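Local structure of Chains: A (Unidentified, 6ZM9) at residues Ser12-Val17 with Ser71-Ile76; Tyr27-Val32 with Phe51-Gly56; Val107-Gln112 with Asp119-Thr124. The protein breaks down S-adenosylmethionine as a phage-encoded lyase, and is seen here with the nucleoside 5'-methylthioadenosine, the likely product, bound between its subunits. All blocks are in the same frame, centred on the assembly; numbering follows the deposited sequence.

Overall arrangement
All three contacts are buried in one antiparallel sheet and its helical cover. Interaction 1 is the most central, joining strands 11-21 and 66-77 about 4 Å from the chain's centre; the centres of interactions 3 and 2 lie about 8 and 11 Å from it, on opposite sides. Strand 106-113 of interaction 3 lies beside 11-21, strand 49-59 of interaction 2 beside 66-77. Interactions 1 and 3 rest on regular backbone hydrogen bonds, with one apolar face toward helices and another bearing polar chains (Arg14, Gln73; Glu110). Interaction 2, helix against strand, has no hydrogen bond across it and relies on apolar contacts, with exposed Ala53 at its margin. All three touch the same methylthioadenosine and the second subunit.

Interaction 1 (Ser12-Val17 with Ser71-Ile76). With MTA (5'-deoxy-5'-methylthioadenosine), chain F; MTA (5'-deoxy-5'-methylthioadenosine), chain B.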
loop_
_atom_site.group_PDB
_atom_site.type_symbol
_atom_site.label_atom_id
_atom_site.label_comp_id
_atom_site.label_asym_id
_atom_site.label_seq_id
_atom_site.Cartn_x
_atom_site.Cartn_y
_atom_site.Cartn_z
ATOM N N SER A 12 -1.708 -1.530 -13.477
ATOM C CA SER A 12 -0.774 -1.300 -12.396
ATOM C C SER A 12 -0.270 -2.644 -11.900
ATOM O O SER A 12 -0.810 -3.699 -12.239
ATOM C CB SER A 12 -1.427 -0.519 -11.263
ATOM O OG SER A 12 -2.442 -1.275 -10.629
ATOM N N ALA A 13 0.786 -2.598 -11.089
ATOM C CA ALA A 13 1.359 -3.812 -10.546
ATOM C C ALA A 13 1.934 -3.548 -9.167
ATOM O O ALA A 13 2.265 -2.416 -8.810
ATOM C CB ALA A 13 2.496 -4.340 -11.426
ATOM N N ARG A 14 2.044 -4.624 -8.395
ATOM C CA ARG A 14 2.756 -4.640 -7.124
ATOM C C ARG A 14 3.722 -5.819 -7.151
ATOM O O ARG A 14 3.353 -6.922 -7.563
ATOM C CB ARG A 14 1.798 -4.835 -5.940
ATOM C CG ARG A 14 0.762 -3.759 -5.766
ATOM C CD ARG A 14 0.237 -3.734 -4.326
ATOM N NE ARG A 14 -0.566 -4.908 -3.987
ATOM C CZ ARG A 14 -1.007 -5.189 -2.763
ATOM N NH1 ARG A 14 -0.716 -4.395 -1.740
ATOM N NH2 ARG A 14 -1.736 -6.277 -2.562
ATOM N N ILE A 15 4.957 -5.587 -6.714
ATOM C CA ILE A 15 5.970 -6.630 -6.635
ATOM C C ILE A 15 6.527 -6.643 -5.216
ATOM O O ILE A 15 6.879 -5.592 -4.680
ATOM C CB ILE A 15 7.107 -6.384 -7.643
ATOM C CG1 ILE A 15 6.562 -6.232 -9.064
ATOM C CG2 ILE A 15 8.147 -7.501 -7.575
ATOM C CD1 ILE A 15 7.626 -5.877 -10.083
ATOM N N PHE A 16 6.610 -7.831 -4.614
ATOM C CA PHE A 16 7.144 -7.989 -3.270
ATOM C C PHE A 16 8.480 -8.709 -3.340
ATOM O O PHE A 16 8.544 -9.849 -3.828
ATOM C CB PHE A 16 6.166 -8.773 -2.416
ATOM C CG PHE A 16 4.852 -8.081 -2.203
ATOM C CD1 PHE A 16 3.815 -8.198 -3.113
ATOM C CD2 PHE A 16 4.663 -7.299 -1.085
ATOM C CE1 PHE A 16 2.593 -7.558 -2.892
ATOM C CE2 PHE A 16 3.435 -6.665 -0.840
ATOM C CZ PHE A 16 2.404 -6.795 -1.735
ATOM N N VAL A 17 9.532 -8.052 -2.829
ATOM C CA VAL A 17 10.906 -8.556 -2.876
ATOM C C VAL A 17 11.485 -8.513 -1.466
ATOM O O VAL A 17 11.577 -7.431 -0.875
ATOM C CB VAL A 17 11.813 -7.709 -3.793
ATOM C CG1 VAL A 17 13.177 -8.390 -3.950
ATOM C CG2 VAL A 17 11.192 -7.449 -5.153
ATOM N N SER A 71 11.622 -6.108 3.686
ATOM C CA SER A 71 11.244 -6.357 2.308
ATOM C C SER A 71 10.800 -5.050 1.665
ATOM O O SER A 71 10.736 -4.000 2.309
ATOM C CB SER A 71 10.165 -7.435 2.188
ATOM O OG SER A 71 8.968 -7.017 2.806
ATOM N N VAL A 72 10.515 -5.123 0.364
ATOM C CA VAL A 72 10.144 -3.959 -0.427
ATOM C C VAL A 72 8.897 -4.307 -1.215
ATOM O O VAL A 72 8.832 -5.370 -1.843
ATOM C CB VAL A 72 11.259 -3.524 -1.401
ATOM C CG1 VAL A 72 10.836 -2.280 -2.200
ATOM C CG2 VAL A 72 12.539 -3.276 -0.642
ATOM N N GLN A 73 7.917 -3.417 -1.185
ATOM C CA GLN A 73 6.780 -3.470 -2.092
ATOM C C GLN A 73 6.979 -2.405 -3.167
ATOM O O GLN A 73 7.028 -1.208 -2.859
ATOM C CB GLN A 73 5.478 -3.246 -1.321
ATOM C CG GLN A 73 4.248 -3.245 -2.215
ATOM C CD GLN A 73 2.963 -2.843 -1.523
ATOM O OE1 GLN A 73 1.981 -2.532 -2.191
ATOM N NE2 GLN A 73 2.942 -2.909 -0.202
ATOM N N ILE A 74 7.100 -2.844 -4.419
ATOM C CA ILE A 74 7.225 -1.948 -5.563
ATOM C C ILE A 74 5.832 -1.726 -6.124
ATOM O O ILE A 74 5.113 -2.695 -6.401
ATOM C CB ILE A 74 8.143 -2.556 -6.644
ATOM C CG1 ILE A 74 9.469 -3.030 -6.048
ATOM C CG2 ILE A 74 8.363 -1.533 -7.778
ATOM C CD1 ILE A 74 10.382 -3.734 -7.053
ATOM N N ILE A 75 5.444 -0.459 -6.283
ATOM C CA ILE A 75 4.130 -0.087 -6.808
ATOM C C ILE A 75 4.361 0.615 -8.140
ATOM O O ILE A 75 5.038 1.650 -8.191
ATOM C CB ILE A 75 3.365 0.827 -5.838
ATOM C CG1 ILE A 75 3.207 0.143 -4.481
ATOM C CG2 ILE A 75 2.021 1.224 -6.427
ATOM C CD1 ILE A 75 2.723 1.068 -3.369
ATOM N N ILE A 76 3.766 0.083 -9.212
ATOM C CA ILE A 76 3.949 0.621 -10.557
ATOM C C ILE A 76 2.579 0.947 -11.126
ATOM O O ILE A 76 1.752 0.047 -11.302
ATOM C CB ILE A 76 4.660 -0.381 -11.480
ATOM C CG1 ILE A 76 6.084 -0.642 -11.005
ATOM C CG2 ILE A 76 4.662 0.149 -12.917
ATOM C CD1 ILE A 76 6.740 -1.832 -11.671
HETATM C CS MTA F . 7.731 -13.664 -1.299
HETATM S "S5'" MTA F . 8.742 -13.407 0.123
HETATM C "C5'" MTA F . 9.096 -11.647 -0.022
HETATM C "C4'" MTA F . 8.135 -10.723 0.699
HETATM O "O4'" MTA F . 6.810 -10.927 0.182
HETATM C "C2'" MTA F . 6.646 -10.238 2.472
HETATM O "O2'" MTA F . 6.866 -8.841 2.574
HETATM C "C3'" MTA F . 7.998 -10.908 2.210
HETATM O "O3'" MTA F . 9.059 -10.324 2.945
HETATM C "C1'" MTA F . 5.870 -10.577 1.189
HETATM N N9 MTA F . 4.932 -11.676 1.358
HETATM C C8 MTA F . 5.169 -13.025 1.280
HETATM N N7 MTA F . 4.093 -13.770 1.378
HETATM C C5 MTA F . 3.070 -12.844 1.539
HETATM C C6 MTA F . 1.670 -12.978 1.623
HETATM N N6 MTA F . 1.019 -14.147 1.553
HETATM N N1 MTA F . 0.938 -11.841 1.728
HETATM C C2 MTA F . 1.573 -10.663 1.740
HETATM N N3 MTA F . 2.876 -10.415 1.645
HETATM C C4 MTA F . 3.580 -11.554 1.545
HETATM C CS MTA B . 4.281 12.106 -9.125
HETATM S "S5'" MTA B . 5.931 12.191 -8.509
HETATM C "C5'" MTA B . 5.660 11.860 -6.758
HETATM C "C4'" MTA B . 5.755 10.406 -6.343
HETATM O "O4'" MTA B . 4.777 9.645 -7.069
HETATM C "C2'" MTA B . 6.645 8.227 -6.576
HETATM O "O2'" MTA B . 6.599 7.819 -5.219
HETATM C "C3'" MTA B . 7.081 9.695 -6.610
HETATM O "O3'" MTA B . 8.084 9.999 -5.656
HETATM C "C1'" MTA B . 5.231 8.302 -7.173
HETATM N N9 MTA B . 5.173 7.894 -8.568
HETATM C C8 MTA B . 5.423 8.642 -9.691
HETATM N N7 MTA B . 5.187 8.018 -10.821
HETATM C C5 MTA B . 4.755 6.761 -10.414
HETATM C C6 MTA B . 4.271 5.644 -11.124
HETATM N N6 MTA B . 4.131 5.602 -12.456
HETATM N N1 MTA B . 3.876 4.567 -10.401
HETATM C C2 MTA B . 3.957 4.620 -9.066
HETATM N N3 MTA B . 4.372 5.619 -8.293
HETATM C C4 MTA B . 4.760 6.672 -9.029
#
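Phe16 and Gln73 face each other as a non-hydrogen-bonded pair in two neighbouring strands of the antiparallel sheet, 12-17 and 71-76. Their side chains run side by side in the same direction. Gln73 has CG anti to the backbone N (chi1 178°), which puts CG beside the ring, 4.2 Å from the Phe16 centroid: an oblique, off-centre CH-pi contact, nearest CE2 and CZ. The amide plane lies 32° from the ring plane. Glutamine suits this place because its CG packs on the ring while the amide beyond still reaches partners: NE2 bonds Gln54 OE1, and OE1 takes a weak and doubtful bond from Arg14 NH1, the arginine having two conformers. The opposite face, with Ile15, Ile74 and Ile76, is purely apolar and packs against helices 29-43 and 84-101. Here beta-branched side chains fill the layer, Ile15 CB standing 4.1 Å from Ile74 CB and Ile15 CD1 4.4 Å from Ile76 CD1. Backbone hydrogen bonds come in pairs at Ala13-Ile76, Ile15-Ile74 and Val17-Val72. At one end, Phe16 CB lies 3.4 Å from O4' of the chain F methylthioadenosine, and Ser71 OG is hydrogen-bonded to O2' of that molecule at 2.8 Å.

Interaction 2 (Tyr27-Val32 with Phe51-Gly56); sequences YTIEDV and FVAQRG. With MTA (5'-deoxy-5'-methylthioadenosine), chain F.
Ile29 and Ala53 bring the first turn of helix 29-43 against strand 49-59, their CA atoms 6.5 Å apart, with no hydrogen bond between the two backbones. Ile29 carries most of the contact through its tip. CG1 is anti to the backbone N (chi1 -180°) and CD1 anti to CA (chi2 163°); this methyl lies 3.6 Å from Ala53 N and 4.0 Å from each of Phe51 CB and Ala53 CB. The short side chain of Ala53 thus meets it by CB alone, next to the backbone contact. One turn on, Val32 meets the Phe51 ring more loosely, CG1 to CD2 at 4.4 Å; its carbonyl O, bonded to Thr36 OG1, lies near the same ring. The helix start is closed by Thr28 and Asp31: Asp31 N donates to Thr28 OG1 at 3.2 Å, and Thr28 N to Asp31 OD2 at 3.0 Å, approaching from above the carboxylate plane. Farther along the strand, Gly56, with no side chain, lets its CA come within 3.3 Å of O3' of the methylthioadenosine, and Gln54, bonded to Gln73 and Ser71, has NE2 close to O2'. The arrangement is helix-on-sheet packing in which a capping box begins the covering helix and Gln54 and Gly56 line the nucleoside pocket.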
loop_
_atom_site.group_PDB
_atom_site.type_symbol
_atom_site.label_atom_id
_atom_site.label_comp_id
_atom_site.label_asym_id
_atom_site.label_seq_id
_atom_site.Cartn_x
_atom_site.Cartn_y
_atom_site.Cartn_z
ATOM N N TYR A 27 20.264 -7.202 1.986
ATOM C CA TYR A 27 20.086 -6.096 1.061
ATOM C C TYR A 27 19.263 -4.986 1.689
ATOM O O TYR A 27 18.721 -5.131 2.792
ATOM C CB TYR A 27 19.410 -6.593 -0.212
ATOM C CG TYR A 27 20.182 -7.684 -0.919
ATOM C CD1 TYR A 27 21.356 -7.398 -1.607
ATOM C CD2 TYR A 27 19.721 -8.987 -0.916
ATOM C CE1 TYR A 27 22.055 -8.406 -2.282
ATOM C CE2 TYR A 27 20.401 -9.984 -1.575
ATOM C CZ TYR A 27 21.567 -9.701 -2.256
ATOM O OH TYR A 27 22.241 -10.726 -2.925
ATOM N N THR A 28 19.190 -3.860 0.967
ATOM C CA THR A 28 18.463 -2.680 1.393
ATOM C C THR A 28 17.467 -2.237 0.328
ATOM O O THR A 28 17.585 -2.581 -0.847
ATOM C CB THR A 28 19.382 -1.469 1.607
ATOM O OG1 THR A 28 19.948 -1.085 0.343
ATOM C CG2 THR A 28 20.479 -1.760 2.592
ATOM N N ILE A 29 16.505 -1.414 0.755
ATOM C CA ILE A 29 15.533 -0.875 -0.189
ATOM C C ILE A 29 16.225 -0.107 -1.307
ATOM O O ILE A 29 15.815 -0.194 -2.468
ATOM C CB ILE A 29 14.439 -0.048 0.522
ATOM C CG1 ILE A 29 13.438 0.487 -0.505
ATOM C CG2 ILE A 29 15.002 1.099 1.365
ATOM C CD1 ILE A 29 12.126 0.966 0.108
ATOM N N GLU A 30 17.274 0.661 -0.991
ATOM C CA GLU A 30 17.912 1.428 -2.063
ATOM C C GLU A 30 18.531 0.522 -3.118
ATOM O O GLU A 30 18.566 0.883 -4.304
ATOM C CB GLU A 30 18.936 2.425 -1.534
ATOM C CG GLU A 30 19.111 3.618 -2.507
ATOM C CD GLU A 30 17.895 4.570 -2.621
ATOM O OE1 GLU A 30 16.895 4.438 -1.869
ATOM O OE2 GLU A 30 17.943 5.481 -3.482
ATOM N N ASP A 31 19.018 -0.659 -2.713
ATOM C CA ASP A 31 19.514 -1.615 -3.696
ATOM C C ASP A 31 18.404 -1.985 -4.686
ATOM O O ASP A 31 18.638 -2.079 -5.895
ATOM C CB ASP A 31 19.986 -2.918 -3.028
ATOM C CG ASP A 31 21.137 -2.744 -2.055
ATOM O OD1 ASP A 31 21.905 -1.763 -2.138
ATOM O OD2 ASP A 31 21.290 -3.682 -1.224
ATOM N N VAL A 32 17.191 -2.243 -4.172
ATOM C CA VAL A 32 16.066 -2.594 -5.031
ATOM C C VAL A 32 15.676 -1.426 -5.929
ATOM O O VAL A 32 15.370 -1.626 -7.108
ATOM C CB VAL A 32 14.889 -3.109 -4.179
ATOM C CG1 VAL A 32 13.675 -3.352 -5.037
ATOM C CG2 VAL A 32 15.292 -4.378 -3.444
ATOM N N PHE A 51 8.404 2.728 -3.987
ATOM C CA PHE A 51 9.044 1.628 -3.274
ATOM C C PHE A 51 8.765 1.806 -1.784
ATOM O O PHE A 51 9.143 2.818 -1.195
ATOM C CB PHE A 51 10.546 1.632 -3.528
ATOM C CG PHE A 51 10.934 1.508 -4.995
ATOM C CD1 PHE A 51 10.868 2.604 -5.829
ATOM C CD2 PHE A 51 11.342 0.296 -5.519
ATOM C CE1 PHE A 51 11.223 2.498 -7.156
ATOM C CE2 PHE A 51 11.695 0.183 -6.849
ATOM C CZ PHE A 51 11.647 1.289 -7.665
ATOM N N VAL A 52 8.108 0.818 -1.180
ATOM C CA VAL A 52 7.682 0.883 0.214
ATOM C C VAL A 52 8.503 -0.114 1.027
ATOM O O VAL A 52 8.495 -1.319 0.747
ATOM C CB VAL A 52 6.186 0.547 0.335
ATOM C CG1 VAL A 52 5.729 0.580 1.792
ATOM C CG2 VAL A 52 5.352 1.496 -0.512
ATOM N N ALA A 53 9.178 0.384 2.055
ATOM C CA ALA A 53 9.865 -0.500 2.981
ATOM C C ALA A 53 8.862 -1.185 3.899
ATOM O O ALA A 53 7.897 -0.567 4.357
ATOM C CB ALA A 53 10.849 0.304 3.825
ATOM N N GLN A 54 9.111 -2.459 4.173
ATOM C CA GLN A 54 8.189 -3.282 4.929
ATOM C C GLN A 54 8.969 -4.213 5.834
ATOM O O GLN A 54 10.165 -4.452 5.639
ATOM C CB GLN A 54 7.375 -4.232 4.041
ATOM C CG GLN A 54 6.789 -3.599 2.840
ATOM C CD GLN A 54 5.872 -4.530 2.086
ATOM O OE1 GLN A 54 4.728 -4.190 1.806
ATOM N NE2 GLN A 54 6.387 -5.691 1.707
ATOM N N ARG A 55 8.263 -4.767 6.813
ATOM C CA ARG A 55 8.663 -6.014 7.454
ATOM C C ARG A 55 7.833 -7.116 6.814
ATOM O O ARG A 55 6.636 -6.941 6.566
ATOM C CB ARG A 55 8.460 -5.983 8.963
ATOM C CG ARG A 55 9.347 -4.966 9.642
ATOM C CD ARG A 55 10.821 -5.362 9.637
ATOM N NE ARG A 55 11.100 -6.404 10.615
ATOM C CZ ARG A 55 12.202 -7.146 10.634
ATOM N NH1 ARG A 55 13.141 -7.001 9.712
ATOM N NH2 ARG A 55 12.356 -8.045 11.595
ATOM N N GLY A 56 8.474 -8.231 6.500
ATOM C CA GLY A 56 7.799 -9.327 5.841
ATOM C C GLY A 56 8.011 -10.622 6.591
ATOM O O GLY A 56 9.037 -10.842 7.232
HETATM C CS MTA F . 7.731 -13.664 -1.299
HETATM S "S5'" MTA F . 8.742 -13.407 0.123
HETATM C "C5'" MTA F . 9.096 -11.647 -0.022
HETATM C "C4'" MTA F . 8.135 -10.723 0.699
HETATM O "O4'" MTA F . 6.810 -10.927 0.182
HETATM C "C2'" MTA F . 6.646 -10.238 2.472
HETATM O "O2'" MTA F . 6.866 -8.841 2.574
HETATM C "C3'" MTA F . 7.998 -10.908 2.210
HETATM O "O3'" MTA F . 9.059 -10.324 2.945
HETATM C "C1'" MTA F . 5.870 -10.577 1.189
HETATM N N9 MTA F . 4.932 -11.676 1.358
HETATM C C8 MTA F . 5.169 -13.025 1.280
HETATM N N7 MTA F . 4.093 -13.770 1.378
HETATM C C5 MTA F . 3.070 -12.844 1.539
HETATM C C6 MTA F . 1.670 -12.978 1.623
HETATM N N6 MTA F . 1.019 -14.147 1.553
HETATM N N1 MTA F . 0.938 -11.841 1.728
HETATM C C2 MTA F . 1.573 -10.663 1.740
HETATM N N3 MTA F . 2.876 -10.415 1.645
HETATM C C4 MTA F . 3.580 -11.554 1.545
#

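Interaction 3 (Val107-Gln112 with Asp119-Thr124); sequences VIVEIQ and DVYSIT. With MTA (5'-deoxy-5'-methylthioadenosine), chain F.
Val109 and Tyr121 form the central hydrogen-bonded pair of a beta hairpin made by strands 106-113 and 116-124, whose segments run antiparallel at 164°. Backbone bonds come first. Val109 and Tyr121 exchange two, as do Val107 and Ile123, and Ile111 N adds a fifth to Asp119 O at 2.9 Å. Between them, at the non-hydrogen-bonded pairs, CA-H groups lean on carbonyls, as Val120 CA does on Val109 O at 3.3 Å.

Apolar packing differs on the two faces. The face of Val107, Val109, Ile111, Tyr121 and Ile123 turns to helix 84-101, where Val91 touches Val109 and Ile111. Val109 CG2 meets Ile123 CD1 at 3.7 Å, methyl to methyl. Ile111, its CG1 beside the backbone N (chi1 -56°), sets that carbon at the edge of the Tyr121 ring, near the ring plane and 4.0 Å from CE2. These five branched and aromatic residues suit a buried layer beneath the helix; Asp119, partly exposed, ends the face with a long, weak ion pair to Arg5 of the second subunit.

On the other face, Val120 meets two neighbours of the opposite strand: its CG1 is 4.1 Å from Ile108 CG2, and its CG2 is 3.9 Å from Glu110 CG. Glu110 thus offers its CG to the valine, while OE2 has two uncertain partners: Arg14 NE in a long, weak ion pair, and Gln112 NE2 in a doubtful bond, Gln112 having two conformers.

The contact also serves the assembly, since Tyr121 to Thr124 pair with a strand of the second subunit, extending the sheet across the interface. At the hairpin's ligand end Ile108 makes an apolar contact with the adenine: CD1, anti to CA (chi2 168°), lies near C8 and 3.6 Å from N7 of the methylthioadenosine.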
loop_
_atom_site.group_PDB
_atom_site.type_symbol
_atom_site.label_atom_id
_atom_site.label_comp_id
_atom_site.label_asym_id
_atom_site.label_seq_id
_atom_site.Cartn_x
_atom_site.Cartn_y
_atom_site.Cartn_z
ATOM N N VAL A 107 9.489 -14.320 -5.431
ATOM C CA VAL A 107 9.047 -12.934 -5.582
ATOM C C VAL A 107 7.576 -12.993 -5.975
ATOM O O VAL A 107 7.197 -13.783 -6.847
ATOM C CB VAL A 107 9.881 -12.192 -6.644
ATOM C CG1 VAL A 107 9.236 -10.895 -7.089
ATOM C CG2 VAL A 107 11.277 -11.901 -6.103
ATOM N N ILE A 108 6.736 -12.176 -5.346
ATOM C CA ILE A 108 5.310 -12.141 -5.673
ATOM C C ILE A 108 5.024 -10.950 -6.574
ATOM O O ILE A 108 5.459 -9.827 -6.288
ATOM C CB ILE A 108 4.434 -12.082 -4.405
ATOM C CG1 ILE A 108 4.609 -13.354 -3.586
ATOM C CG2 ILE A 108 2.975 -11.845 -4.792
ATOM C CD1 ILE A 108 4.004 -13.260 -2.191
ATOM N N VAL A 109 4.266 -11.187 -7.645
ATOM C CA VAL A 109 3.858 -10.160 -8.596
ATOM C C VAL A 109 2.337 -10.181 -8.693
ATOM O O VAL A 109 1.732 -11.242 -8.894
ATOM C CB VAL A 109 4.477 -10.408 -9.983
ATOM C CG1 VAL A 109 3.928 -9.411 -10.992
ATOM C CG2 VAL A 109 5.975 -10.324 -9.922
ATOM N N GLU A 110 1.719 -9.015 -8.571
ATOM C CA GLU A 110 0.283 -8.858 -8.759
ATOM C C GLU A 110 0.072 -7.856 -9.884
ATOM O O GLU A 110 0.644 -6.763 -9.852
ATOM C CB GLU A 110 -0.357 -8.350 -7.463
ATOM C CG GLU A 110 -1.868 -8.304 -7.482
ATOM C CD GLU A 110 -2.460 -7.791 -6.175
ATOM O OE1 GLU A 110 -2.701 -8.607 -5.254
ATOM O OE2 GLU A 110 -2.680 -6.563 -6.072
ATOM N N ILE A 111 -0.759 -8.217 -10.865
ATOM C CA ILE A 111 -1.111 -7.342 -11.984
ATOM C C ILE A 111 -2.575 -6.951 -11.830
ATOM O O ILE A 111 -3.431 -7.826 -11.656
ATOM C CB ILE A 111 -0.965 -8.065 -13.336
ATOM C CG1 ILE A 111 0.440 -8.620 -13.527
ATOM C CG2 ILE A 111 -1.383 -7.138 -14.471
ATOM C CD1 ILE A 111 1.449 -7.600 -13.527
ATOM N N GLN A 112 -2.862 -5.658 -11.943
ATOM C CA GLN A 112 -4.217 -5.144 -11.851
ATOM C C GLN A 112 -4.596 -4.380 -13.111
ATOM O O GLN A 112 -3.746 -3.822 -13.812
ATOM C CB GLN A 112 -4.359 -4.212 -10.640
ATOM C CG GLN A 112 -4.118 -4.921 -9.317
ATOM C CD GLN A 112 -4.226 -3.993 -8.144
ATOM O OE1 GLN A 112 -4.938 -2.988 -8.195
ATOM N NE2 GLN A 112 -3.517 -4.318 -7.068
ATOM N N ASP A 119 -3.933 -11.239 -12.332
ATOM C CA ASP A 119 -3.067 -12.370 -12.064
ATOM C C ASP A 119 -2.275 -12.074 -10.791
ATOM O O ASP A 119 -1.837 -10.940 -10.581
ATOM C CB ASP A 119 -2.047 -12.610 -13.201
ATOM C CG ASP A 119 -2.626 -12.429 -14.623
ATOM O OD1 ASP A 119 -3.173 -13.420 -15.170
ATOM O OD2 ASP A 119 -2.453 -11.330 -15.220
ATOM N N VAL A 120 -2.079 -13.095 -9.959
ATOM C CA VAL A 120 -1.071 -13.071 -8.909
ATOM C C VAL A 120 -0.138 -14.230 -9.211
ATOM O O VAL A 120 -0.601 -15.359 -9.417
ATOM C CB VAL A 120 -1.660 -13.247 -7.503
ATOM C CG1 VAL A 120 -0.554 -13.234 -6.462
ATOM C CG2 VAL A 120 -2.622 -12.168 -7.193
ATOM N N TYR A 121 1.153 -13.943 -9.271
ATOM C CA TYR A 121 2.164 -14.923 -9.595
ATOM C C TYR A 121 3.138 -15.022 -8.443
ATOM O O TYR A 121 3.513 -14.006 -7.848
ATOM C CB TYR A 121 3.017 -14.497 -10.829
ATOM C CG TYR A 121 2.233 -14.176 -12.060
ATOM C CD1 TYR A 121 1.809 -15.182 -12.908
ATOM C CD2 TYR A 121 1.928 -12.867 -12.384
ATOM C CE1 TYR A 121 1.078 -14.899 -14.049
ATOM C CE2 TYR A 121 1.190 -12.570 -13.518
ATOM C CZ TYR A 121 0.769 -13.589 -14.355
ATOM O OH TYR A 121 0.039 -13.314 -15.492
ATOM N N SER A 122 3.565 -16.243 -8.135
ATOM C CA SER A 122 4.769 -16.469 -7.324
ATOM C C SER A 122 5.876 -16.906 -8.272
ATOM O O SER A 122 5.714 -17.915 -8.963
ATOM C CB SER A 122 4.514 -17.517 -6.211
ATOM O OG SER A 122 5.604 -17.527 -5.290
ATOM N N ILE A 123 6.945 -16.134 -8.330
ATOM C CA ILE A 123 8.066 -16.441 -9.193
ATOM C C ILE A 123 9.050 -17.176 -8.318
ATOM O O ILE A 123 9.632 -16.578 -7.404
ATOM C CB ILE A 123 8.692 -15.181 -9.796
ATOM C CG1 ILE A 123 7.685 -14.448 -10.655
ATOM C CG2 ILE A 123 9.926 -15.586 -10.603
ATOM C CD1 ILE A 123 8.152 -13.077 -11.125
ATOM N N THR A 124 9.216 -18.474 -8.554
ATOM C CA THR A 124 9.871 -19.351 -7.599
ATOM C C THR A 124 11.145 -19.915 -8.190
ATOM O O THR A 124 11.153 -20.399 -9.328
ATOM C CB THR A 124 8.920 -20.472 -7.192
ATOM O OG1 THR A 124 7.746 -19.882 -6.628
ATOM C CG2 THR A 124 9.558 -21.360 -6.168
HETATM C CS MTA F . 7.731 -13.664 -1.299
HETATM S "S5'" MTA F . 8.742 -13.407 0.123
HETATM C "C5'" MTA F . 9.096 -11.647 -0.022
HETATM C "C4'" MTA F . 8.135 -10.723 0.699
HETATM O "O4'" MTA F . 6.810 -10.927 0.182
HETATM C "C2'" MTA F . 6.646 -10.238 2.472
HETATM O "O2'" MTA F . 6.866 -8.841 2.574
HETATM C "C3'" MTA F . 7.998 -10.908 2.210
HETATM O "O3'" MTA F . 9.059 -10.324 2.945
HETATM C "C1'" MTA F . 5.870 -10.577 1.189
HETATM N N9 MTA F . 4.932 -11.676 1.358
HETATM C C8 MTA F . 5.169 -13.025 1.280
HETATM N N7 MTA F . 4.093 -13.770 1.378
HETATM C C5 MTA F . 3.070 -12.844 1.539
HETATM C C6 MTA F . 1.670 -12.978 1.623
HETATM N N6 MTA F . 1.019 -14.147 1.553
HETATM N N1 MTA F . 0.938 -11.841 1.728
HETATM C C2 MTA F . 1.573 -10.663 1.740
HETATM N N3 MTA F . 2.876 -10.415 1.645
HETATM C C4 MTA F . 3.580 -11.554 1.545
#